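Local coordinates for thiosulfate sulfurtransferase TUM1 (Saccharomyces cerevisiae, PDB 3UTN), which accepts persulfide sulfur from NFS1 and passes it to UBA4 in the pathway that 2-thiolates the wobble uridine of tRNAs, at residues A[236-241]-A[266-271]; A[240-245]-A[259-264]. All blocks are in the same frame, centred on the assembly; numbering follows the deposited sequence.

Interaction 1: residues A[236-241]-A[266-271]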
# COMPACT_ATOMS: atom_id res chain seq x y z
N PRO A 236 -3.72 -2.85 -16.66
CA PRO A 236 -2.70 -3.47 -15.84
C PRO A 236 -1.62 -2.45 -15.52
O PRO A 236 -1.06 -1.82 -16.42
CB PRO A 236 -2.15 -4.56 -16.74
CG PRO A 236 -2.32 -4.02 -18.12
CD PRO A 236 -3.56 -3.18 -18.09
N LEU A 237 -1.36 -2.27 -14.24
CA LEU A 237 -0.20 -1.52 -13.83
C LEU A 237 0.45 -2.34 -12.73
O LEU A 237 0.33 -2.00 -11.56
CB LEU A 237 -0.60 -0.12 -13.37
CG LEU A 237 0.51 0.93 -13.34
CD1 LEU A 237 1.25 1.01 -14.67
CD2 LEU A 237 -0.08 2.27 -12.98
N PRO A 238 1.11 -3.45 -13.12
CA PRO A 238 1.73 -4.30 -12.12
C PRO A 238 2.64 -3.45 -11.26
O PRO A 238 3.46 -2.70 -11.78
CB PRO A 238 2.51 -5.30 -12.97
CG PRO A 238 1.69 -5.40 -14.21
CD PRO A 238 1.31 -3.98 -14.47
N TYR A 239 2.44 -3.53 -9.95
CA TYR A 239 3.09 -2.61 -9.03
C TYR A 239 4.60 -2.57 -9.21
O TYR A 239 5.21 -1.52 -9.08
CB TYR A 239 2.73 -2.96 -7.59
CG TYR A 239 3.39 -4.20 -7.07
CD1 TYR A 239 4.65 -4.14 -6.48
CD2 TYR A 239 2.76 -5.44 -7.16
CE1 TYR A 239 5.26 -5.27 -5.98
CE2 TYR A 239 3.37 -6.58 -6.67
CZ TYR A 239 4.62 -6.49 -6.09
OH TYR A 239 5.23 -7.61 -5.60
N GLY A 240 5.18 -3.73 -9.53
CA GLY A 240 6.62 -3.86 -9.74
C GLY A 240 7.13 -2.94 -10.83
O GLY A 240 8.27 -2.50 -10.80
N SER A 241 6.25 -2.63 -11.78
CA SER A 241 6.60 -1.72 -12.87
C SER A 241 6.85 -0.31 -12.36
O SER A 241 7.47 0.49 -13.04
CB SER A 241 5.49 -1.70 -13.92
OG SER A 241 4.36 -0.98 -13.46
N LYS A 266 3.59 2.73 -20.90
CA LYS A 266 3.99 2.29 -22.24
C LYS A 266 4.07 0.77 -22.31
O LYS A 266 3.44 0.15 -23.17
CB LYS A 266 5.33 2.93 -22.65
CG LYS A 266 5.89 2.39 -23.97
CD LYS A 266 7.31 2.89 -24.25
CE LYS A 266 7.31 4.27 -24.88
NZ LYS A 266 8.68 4.72 -25.24
N ASP A 267 4.83 0.18 -21.38
CA ASP A 267 5.06 -1.26 -21.34
C ASP A 267 3.76 -2.05 -21.29
O ASP A 267 3.61 -3.06 -21.97
CB ASP A 267 5.92 -1.64 -20.13
CG ASP A 267 7.36 -1.18 -20.27
OD1 ASP A 267 7.79 -0.88 -21.41
OD2 ASP A 267 8.06 -1.12 -19.24
N PHE A 268 2.83 -1.57 -20.47
CA PHE A 268 1.58 -2.27 -20.27
C PHE A 268 0.45 -1.67 -21.09
O PHE A 268 -0.72 -1.97 -20.86
CB PHE A 268 1.25 -2.35 -18.78
CG PHE A 268 2.25 -3.16 -18.01
CD1 PHE A 268 2.17 -4.55 -18.00
CD2 PHE A 268 3.30 -2.54 -17.35
CE1 PHE A 268 3.11 -5.31 -17.32
CE2 PHE A 268 4.24 -3.29 -16.67
CZ PHE A 268 4.15 -4.68 -16.66
N HIS A 269 0.84 -0.85 -22.07
CA HIS A 269 -0.10 -0.20 -22.98
C HIS A 269 -1.25 0.35 -22.21
O HIS A 269 -2.41 -0.01 -22.42
CB HIS A 269 -0.55 -1.16 -24.08
CG HIS A 269 0.60 -1.76 -24.85
ND1 HIS A 269 1.13 -2.95 -24.53
CD2 HIS A 269 1.32 -1.28 -25.94
CE1 HIS A 269 2.14 -3.23 -25.37
NE2 HIS A 269 2.26 -2.21 -26.24
N CYS A 270 -0.92 1.23 -21.28
CA CYS A 270 -1.89 1.83 -20.40
C CYS A 270 -1.98 3.31 -20.66
O CYS A 270 -1.04 3.94 -21.12
CB CYS A 270 -1.50 1.62 -18.95
SG CYS A 270 -1.68 -0.09 -18.45
N THR A 271 -3.15 3.84 -20.36
CA THR A 271 -3.37 5.26 -20.41
C THR A 271 -3.55 5.73 -18.98
O THR A 271 -4.20 5.08 -18.16
CB THR A 271 -4.63 5.61 -21.22
OG1 THR A 271 -5.77 4.97 -20.63
CG2 THR A 271 -4.48 5.17 -22.67
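A Schellman motif closes helix 255-267, and the phenylalanine that directly follows the helix, Phe-268, lies against Pro-238 in the loop that leaves strand 234-236. The proline comes in over one face of the aromatic ring in a CH-pi contact: Pro-238 CD stands 3.4 Å from the centroid of the Phe-268 ring, only 4° off the ring normal, so the carbon sits almost exactly above the ring centre. Pro-238 CG leans toward one side of the same face, 3.4 Å from Phe-268 CE1. With chi1 at -64°, CG of Phe-268 lies anti to its own carbonyl carbon, beside the backbone N, and the ring reaches Pro-238 and Ser-241. Ser-241 approaches obliquely, its CB 3.4 Å from Phe-268 CE2.

The helix end is shaped by His-269, whose positive phi makes it the C-prime residue of the motif; His-269 N donates to Lys-266 O at 3.0 Å, and Cys-270 N pairs with Leu-265 O. This belongs to the C-terminal rhodanese domain, the one that carries the catalytic cysteine; the side chain of Pro-238 is about 9 Å from that of Cys-282, the persulfide-forming residue. Just before the loop, Pro-236, the last residue of strand 234-236 at the edge of the parallel sheet, sets its CG 4.0 Å from Phe-268 CB.

Pro-238 O is gripped twice from within its own turn, by Ser-241 N and by Ser-241 OG, the latter at 2.6 Å with a C=O...donor angle of 157°. These two bonds turn the serine back on the residue just before the 3-10 segment. Leu-212, from helix 212-216, also packs on both Phe-268 and Pro-236.

Interaction 2: residues A[240-245]-A[259-264]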
# COMPACT_ATOMS: atom_id res chain seq x y z
N GLY A 240 5.18 -3.73 -9.53
CA GLY A 240 6.62 -3.86 -9.74
C GLY A 240 7.13 -2.94 -10.83
O GLY A 240 8.27 -2.50 -10.80
N SER A 241 6.25 -2.63 -11.78
CA SER A 241 6.60 -1.72 -12.87
C SER A 241 6.85 -0.31 -12.36
O SER A 241 7.47 0.49 -13.04
CB SER A 241 5.49 -1.70 -13.92
OG SER A 241 4.36 -0.98 -13.46
N LEU A 242 6.36 -0.01 -11.17
CA LEU A 242 6.46 1.33 -10.64
C LEU A 242 7.52 1.43 -9.55
O LEU A 242 7.73 2.48 -8.97
CB LEU A 242 5.09 1.81 -10.14
CG LEU A 242 4.05 1.90 -11.26
CD1 LEU A 242 2.76 2.48 -10.72
CD2 LEU A 242 4.56 2.76 -12.41
N LEU A 243 8.19 0.31 -9.30
CA LEU A 243 9.26 0.28 -8.32
C LEU A 243 10.54 -0.02 -9.05
O LEU A 243 10.54 -0.71 -10.06
CB LEU A 243 8.99 -0.80 -7.28
CG LEU A 243 7.70 -0.64 -6.48
CD1 LEU A 243 7.56 -1.79 -5.50
CD2 LEU A 243 7.69 0.69 -5.76
N ASP A 244 11.65 0.50 -8.53
CA ASP A 244 12.93 0.11 -9.06
C ASP A 244 13.03 -1.42 -8.97
O ASP A 244 12.73 -1.99 -7.92
CB ASP A 244 14.08 0.77 -8.31
CG ASP A 244 15.42 0.22 -8.72
OD1 ASP A 244 16.04 0.78 -9.65
OD2 ASP A 244 15.84 -0.80 -8.14
N PRO A 245 13.42 -2.07 -10.08
CA PRO A 245 13.41 -3.54 -10.19
C PRO A 245 14.18 -4.26 -9.08
O PRO A 245 13.73 -5.30 -8.61
CB PRO A 245 14.07 -3.79 -11.54
CG PRO A 245 13.75 -2.57 -12.33
CD PRO A 245 13.83 -1.44 -11.35
N ALA A 259 9.24 8.96 -15.48
CA ALA A 259 9.88 8.06 -16.43
C ALA A 259 9.42 6.64 -16.14
O ALA A 259 9.04 5.91 -17.04
CB ALA A 259 11.40 8.16 -16.33
N THR A 260 9.45 6.26 -14.87
CA THR A 260 8.99 4.95 -14.48
C THR A 260 7.51 4.76 -14.81
O THR A 260 7.13 3.77 -15.43
CB THR A 260 9.25 4.71 -12.99
OG1 THR A 260 10.66 4.71 -12.77
CG2 THR A 260 8.67 3.38 -12.55
N LEU A 261 6.69 5.73 -14.42
CA LEU A 261 5.26 5.66 -14.68
C LEU A 261 4.98 5.58 -16.18
O LEU A 261 4.30 4.66 -16.63
CB LEU A 261 4.50 6.82 -14.05
CG LEU A 261 2.99 6.83 -14.30
CD1 LEU A 261 2.35 5.50 -13.90
CD2 LEU A 261 2.32 7.98 -13.57
N GLU A 262 5.50 6.54 -16.95
CA GLU A 262 5.26 6.54 -18.39
C GLU A 262 5.77 5.25 -19.04
O GLU A 262 5.14 4.74 -19.96
CB GLU A 262 5.84 7.79 -19.08
CG GLU A 262 7.35 7.82 -19.18
CD GLU A 262 7.88 8.88 -20.14
OE1 GLU A 262 7.12 9.34 -21.02
OE2 GLU A 262 9.07 9.25 -19.99
N LYS A 263 6.88 4.72 -18.54
CA LYS A 263 7.43 3.46 -19.03
C LYS A 263 6.47 2.32 -18.71
O LYS A 263 6.18 1.49 -19.57
CB LYS A 263 8.81 3.18 -18.42
CG LYS A 263 9.53 1.95 -18.94
CD LYS A 263 9.97 2.11 -20.39
CE LYS A 263 10.96 1.02 -20.79
NZ LYS A 263 10.44 -0.35 -20.55
N ALA A 264 5.97 2.31 -17.48
CA ALA A 264 4.99 1.32 -17.08
C ALA A 264 3.75 1.43 -17.94
O ALA A 264 3.23 0.44 -18.45
CB ALA A 264 4.64 1.49 -15.62
O HOH W 1 8.09 1.24 -15.29
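Thr-260 holds CG2 anti to its backbone N and OG1 anti to its carbonyl carbon (chi1 -64°), which sends the methyl across to the 3-10 turn at Ser-241 and Leu-242 while the hydroxyl bonds back to Ala-256 O within the helix. CG2 ends 3.2 Å from Ser-241 O and 3.6 Å from Leu-242 CA, lying against backbone atoms more than against a side chain. Leu-242 has its CG anti to the carbonyl carbon; chi2 (-175°) extends CD1 away from CA and leaves CD2 as the branch that bends toward the helix and does the touching. That methyl rests against two residues one helical turn apart, 3.8 Å from Leu-261 CD1 and, somewhat tighter than usual for carbons, 3.5 Å from Ala-264 CB. The short alanine lets the turn come close to helix 255-267, and its CB also meets Ser-241 OG, a hydroxyl already bonded to Pro-238 O, at 3.3 Å. Ile-291 and Ala-294 of helix 286-297 pack on Leu-242 as well, joining the two helices through this leucine of the second rhodanese domain.

Water 1 links the backbones, donating to Ser-241 O at 2.5 Å and to Thr-260 O at 2.7 Å. Thr-260 O also accepts the helical bond from Ala-264 N, so it serves two donors. One water thus probably sets the polar spacing of turn and helix, while methyls supply the direct contact.

Overall arrangement
From the N-terminal side, the chain leaves strand 234-236 at the sheet edge, passes through the 3-10 turn at 239-242, and runs on to helix 255-267 and its C-terminal turn. Interaction 2 closes the inner loop, from 240-245 to 259-264; interaction 1 closes the wider one, from 236-241 to 266-271, so interaction 2 nests within interaction 1, the two sharing Gly-240 and Ser-241. Leu-237 joins them: its CD1 packs 3.5 Å from Ala-264 CB, and its CD2 3.6 Å from Leu-242 CD1. Together they tie the strand exit to the last turns and end of helix 255-267 within the catalytic rhodanese domain.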